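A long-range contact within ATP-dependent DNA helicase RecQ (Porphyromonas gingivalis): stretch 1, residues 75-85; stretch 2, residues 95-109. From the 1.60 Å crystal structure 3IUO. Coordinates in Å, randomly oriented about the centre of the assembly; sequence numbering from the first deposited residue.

Stretch 1 75-85: EDHLEDIFEYF
Stretch 2, residues 95-109: EAMQELGKDYSEEEI

One face of a continuous helix packs against a helix-turn-helix segment through an apolar, aromatic-rich seam, closed at one end by polar side chains; 580 Å² is buried. Residues 75-85 are helical throughout; the helix entering at 95 makes 127° with them between N-to-C directions, axes 11.5 Å apart at closest, and a turn then leads into the helix starting at 106. In register, His77 CA lies 7.4 Å from Tyr104 CA, Ile81 CA 6.6 Å from Ile109 CA and Tyr84 CA 7.9 Å from Ala96 CA.

Buried Ile81 (m, t) offers branched apolar surface twice: CG1 over the Tyr104 face, CG2 4.1 Å from Leu100 CD1. Tyr84 (t, chi2 84°) points toward stretch 2, and Leu100 (m, t) covers one ring face with CD1. Small Ala96 admits two rings, its CB 3.6 Å from Tyr84 CE2 and 3.9 Å from Phe85 CZ (Phe85 chi1 m).

At the polar end, Tyr104 (m, chi2 -66°; phi/psi -128/145) turns its edge to the face of His77 (m, chi2 -151°), planes at 75°; its OH donates a weak hydrogen bond to Asp80 OD2 (3.1 Å; Asp80 chi1 m). Glu108 (m, t) uses both carboxylate oxygens: OE2 accepts a hydrogen bond from His77 ND1 (2.7 Å, N-H...acceptor angle 165°), OE1 from Ser105 N (3.0 Å). Ser105 OG caps Glu108 N at 3.1 Å.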

# COMPACT_ATOMS: atom_id res chain seq x y z
N GLU B 75 10.51 -20.00 -9.89
CA GLU B 75 10.23 -20.33 -8.47
C GLU B 75 10.95 -19.47 -7.42
O GLU B 75 10.32 -19.03 -6.44
CB GLU B 75 10.44 -21.82 -8.19
N ASP B 76 12.24 -19.22 -7.62
CA ASP B 76 13.03 -18.34 -6.71
C ASP B 76 12.57 -16.87 -6.75
O ASP B 76 12.65 -16.16 -5.75
CB ASP B 76 14.53 -18.43 -7.02
CG ASP B 76 15.11 -19.82 -6.77
OD1 ASP B 76 14.99 -20.34 -5.64
OD2 ASP B 76 15.72 -20.39 -7.71
N HIS B 77 12.13 -16.42 -7.93
CA HIS B 77 11.54 -15.09 -8.08
C HIS B 77 10.28 -14.99 -7.23
O HIS B 77 10.12 -14.04 -6.46
CB HIS B 77 11.24 -14.81 -9.55
CG HIS B 77 12.47 -14.56 -10.39
ND1 HIS B 77 12.45 -13.76 -11.50
CD2 HIS B 77 13.75 -14.96 -10.24
CE1 HIS B 77 13.66 -13.70 -12.03
NE2 HIS B 77 14.47 -14.43 -11.28
N LEU B 78 9.38 -15.97 -7.35
CA LEU B 78 8.16 -16.00 -6.52
C LEU B 78 8.48 -15.95 -5.01
O LEU B 78 7.91 -15.13 -4.29
CB LEU B 78 7.29 -17.23 -6.85
CG LEU B 78 6.14 -17.67 -5.93
CD1 LEU B 78 5.10 -16.58 -5.83
CD2 LEU B 78 5.50 -18.98 -6.44
N GLU B 79 9.39 -16.82 -4.55
CA GLU B 79 9.77 -16.87 -3.14
C GLU B 79 10.36 -15.55 -2.65
O GLU B 79 9.98 -15.05 -1.59
CB GLU B 79 10.72 -18.05 -2.86
CG GLU B 79 10.95 -18.34 -1.37
CD GLU B 79 11.85 -19.56 -1.12
OE1 GLU B 79 13.06 -19.50 -1.41
OE2 GLU B 79 11.34 -20.58 -0.62
N ASP B 80 11.29 -14.97 -3.41
CA ASP B 80 11.94 -13.74 -2.99
C ASP B 80 10.98 -12.54 -2.92
O ASP B 80 11.00 -11.78 -1.97
CB ASP B 80 13.15 -13.44 -3.87
CG ASP B 80 14.26 -14.46 -3.68
OD1 ASP B 80 14.34 -15.08 -2.60
OD2 ASP B 80 15.06 -14.66 -4.62
N ILE B 81 10.11 -12.41 -3.92
CA ILE B 81 9.14 -11.33 -3.92
C ILE B 81 8.11 -11.55 -2.80
O ILE B 81 7.73 -10.61 -2.11
CB ILE B 81 8.43 -11.18 -5.30
CG1 ILE B 81 9.45 -10.84 -6.40
CG2 ILE B 81 7.39 -10.07 -5.25
CD1 ILE B 81 8.92 -11.16 -7.79
N PHE B 82 7.68 -12.80 -2.60
CA PHE B 82 6.67 -13.11 -1.57
C PHE B 82 7.27 -12.75 -0.21
O PHE B 82 6.60 -12.15 0.65
CB PHE B 82 6.26 -14.60 -1.69
CG PHE B 82 4.89 -14.97 -1.11
CD1 PHE B 82 3.83 -14.11 -1.08
CD2 PHE B 82 4.67 -16.29 -0.70
CE1 PHE B 82 2.56 -14.52 -0.54
CE2 PHE B 82 3.43 -16.70 -0.20
CZ PHE B 82 2.37 -15.79 -0.11
N GLU B 83 8.53 -13.14 -0.01
CA GLU B 83 9.22 -12.81 1.23
C GLU B 83 9.33 -11.31 1.45
O GLU B 83 9.13 -10.82 2.58
CB GLU B 83 10.61 -13.43 1.30
CG GLU B 83 11.07 -13.57 2.72
CD GLU B 83 10.34 -14.71 3.49
OE1 GLU B 83 9.54 -15.50 2.91
OE2 GLU B 83 10.60 -14.84 4.71
N TYR B 84 9.62 -10.58 0.37
CA TYR B 84 9.60 -9.13 0.44
C TYR B 84 8.26 -8.62 1.00
O TYR B 84 8.23 -7.81 1.94
CB TYR B 84 9.91 -8.48 -0.93
CG TYR B 84 9.55 -7.03 -0.90
CD1 TYR B 84 10.44 -6.08 -0.40
CD2 TYR B 84 8.26 -6.61 -1.29
CE1 TYR B 84 10.07 -4.73 -0.28
CE2 TYR B 84 7.88 -5.28 -1.18
CZ TYR B 84 8.78 -4.34 -0.70
OH TYR B 84 8.41 -3.03 -0.61
N PHE B 85 7.15 -9.11 0.46
CA PHE B 85 5.86 -8.62 0.96
C PHE B 85 5.58 -9.02 2.41
O PHE B 85 5.06 -8.22 3.22
CB PHE B 85 4.72 -9.01 0.00
CG PHE B 85 4.67 -8.14 -1.23
CD1 PHE B 85 4.31 -6.78 -1.11
CD2 PHE B 85 5.04 -8.64 -2.47
CE1 PHE B 85 4.32 -5.94 -2.24
CE2 PHE B 85 5.02 -7.82 -3.62
CZ PHE B 85 4.65 -6.47 -3.50
N GLU B 95 6.97 1.31 -3.54
CA GLU B 95 8.02 0.89 -2.61
C GLU B 95 8.62 -0.44 -3.00
O GLU B 95 9.85 -0.62 -2.93
CB GLU B 95 7.49 0.86 -1.17
CG GLU B 95 7.08 2.24 -0.66
CD GLU B 95 8.22 3.25 -0.59
OE1 GLU B 95 9.32 2.89 -0.10
OE2 GLU B 95 7.98 4.41 -1.00
N ALA B 96 7.77 -1.37 -3.47
CA ALA B 96 8.26 -2.68 -3.93
C ALA B 96 9.26 -2.52 -5.09
O ALA B 96 10.31 -3.15 -5.09
CB ALA B 96 7.10 -3.61 -4.33
N MSE B 97 8.91 -1.67 -6.05
CA MSE B 97 9.78 -1.37 -7.21
C MSE B 97 11.13 -0.76 -6.80
O MSE B 97 12.16 -1.05 -7.41
CB MSE B 97 9.06 -0.43 -8.19
CG MSE B 97 7.94 -1.03 -9.01
SE MSE B 97 8.61 -2.32 -10.27
CE MSE B 97 9.63 -1.15 -11.48
N GLN B 98 11.11 0.11 -5.78
CA GLN B 98 12.32 0.75 -5.27
C GLN B 98 13.21 -0.33 -4.67
O GLN B 98 14.44 -0.32 -4.86
CB GLN B 98 11.93 1.77 -4.20
CG GLN B 98 13.05 2.64 -3.67
CD GLN B 98 12.54 3.54 -2.57
OE1 GLN B 98 12.22 4.71 -2.81
NE2 GLN B 98 12.43 3.00 -1.35
N GLU B 99 12.59 -1.27 -3.97
CA GLU B 99 13.34 -2.31 -3.28
C GLU B 99 13.72 -3.49 -4.18
O GLU B 99 14.79 -4.08 -4.01
CB GLU B 99 12.59 -2.78 -2.02
CG GLU B 99 12.27 -1.67 -0.97
CD GLU B 99 13.50 -0.88 -0.50
OE1 GLU B 99 14.57 -1.48 -0.34
OE2 GLU B 99 13.38 0.35 -0.26
N LEU B 100 12.87 -3.79 -5.18
CA LEU B 100 13.00 -5.01 -6.00
C LEU B 100 13.21 -4.81 -7.52
O LEU B 100 13.45 -5.79 -8.23
CB LEU B 100 11.79 -5.91 -5.83
CG LEU B 100 11.36 -6.38 -4.44
CD1 LEU B 100 9.93 -6.92 -4.50
CD2 LEU B 100 12.29 -7.44 -3.89
N GLY B 101 13.09 -3.58 -8.01
CA GLY B 101 12.99 -3.30 -9.45
C GLY B 101 14.22 -3.55 -10.30
O GLY B 101 14.15 -3.54 -11.54
N LYS B 102 15.35 -3.80 -9.65
CA LYS B 102 16.58 -4.10 -10.36
C LYS B 102 16.72 -5.61 -10.64
O LYS B 102 17.58 -6.02 -11.44
CB LYS B 102 17.79 -3.56 -9.59
CG LYS B 102 17.78 -2.04 -9.35
CD LYS B 102 18.22 -1.24 -10.57
CE LYS B 102 18.40 0.23 -10.21
NZ LYS B 102 19.18 0.99 -11.24
N ASP B 103 15.87 -6.41 -10.01
CA ASP B 103 15.93 -7.88 -10.13
C ASP B 103 14.65 -8.47 -10.74
O ASP B 103 14.70 -9.49 -11.45
CB ASP B 103 16.18 -8.52 -8.76
CG ASP B 103 17.53 -8.13 -8.17
OD1 ASP B 103 18.57 -8.41 -8.79
OD2 ASP B 103 17.54 -7.53 -7.08
N TYR B 104 13.52 -7.81 -10.48
CA TYR B 104 12.21 -8.32 -10.90
C TYR B 104 11.42 -7.29 -11.67
O TYR B 104 11.51 -6.09 -11.41
CB TYR B 104 11.43 -8.79 -9.67
CG TYR B 104 12.25 -9.71 -8.82
CD1 TYR B 104 12.64 -10.96 -9.29
CD2 TYR B 104 12.71 -9.31 -7.57
CE1 TYR B 104 13.43 -11.82 -8.50
CE2 TYR B 104 13.49 -10.15 -6.79
CZ TYR B 104 13.85 -11.39 -7.26
OH TYR B 104 14.64 -12.22 -6.49
N SER B 105 10.67 -7.76 -12.65
CA SER B 105 9.85 -6.88 -13.47
C SER B 105 8.63 -6.39 -12.70
O SER B 105 8.19 -6.99 -11.70
CB SER B 105 9.40 -7.59 -14.75
OG SER B 105 8.43 -8.60 -14.48
N GLU B 106 8.06 -5.30 -13.19
CA GLU B 106 6.81 -4.78 -12.63
C GLU B 106 5.71 -5.84 -12.68
O GLU B 106 4.98 -6.02 -11.70
CB GLU B 106 6.37 -3.54 -13.39
CG GLU B 106 5.18 -2.82 -12.74
CD GLU B 106 4.85 -1.49 -13.41
OE1 GLU B 106 3.66 -1.10 -13.42
OE2 GLU B 106 5.78 -0.84 -13.93
N GLU B 107 5.60 -6.56 -13.79
CA GLU B 107 4.60 -7.62 -13.88
C GLU B 107 4.78 -8.76 -12.88
O GLU B 107 3.79 -9.25 -12.29
CB GLU B 107 4.47 -8.15 -15.30
CG GLU B 107 3.81 -7.14 -16.20
CD GLU B 107 3.71 -7.58 -17.63
OE1 GLU B 107 3.91 -8.78 -17.90
OE2 GLU B 107 3.39 -6.71 -18.48
N GLU B 108 6.02 -9.18 -12.67
CA GLU B 108 6.27 -10.23 -11.67
C GLU B 108 5.84 -9.77 -10.29
O GLU B 108 5.17 -10.50 -9.56
CB GLU B 108 7.73 -10.61 -11.62
CG GLU B 108 8.19 -11.48 -12.75
CD GLU B 108 9.69 -11.71 -12.69
OE1 GLU B 108 10.47 -10.73 -12.79
OE2 GLU B 108 10.09 -12.88 -12.54
N ILE B 109 6.21 -8.53 -9.96
CA ILE B 109 5.96 -7.95 -8.65
C ILE B 109 4.46 -7.75 -8.46
O ILE B 109 3.93 -8.09 -7.39
CB ILE B 109 6.73 -6.63 -8.44
CG1 ILE B 109 8.23 -6.90 -8.36
CG2 ILE B 109 6.24 -5.94 -7.16
CD1 ILE B 109 9.08 -5.64 -8.46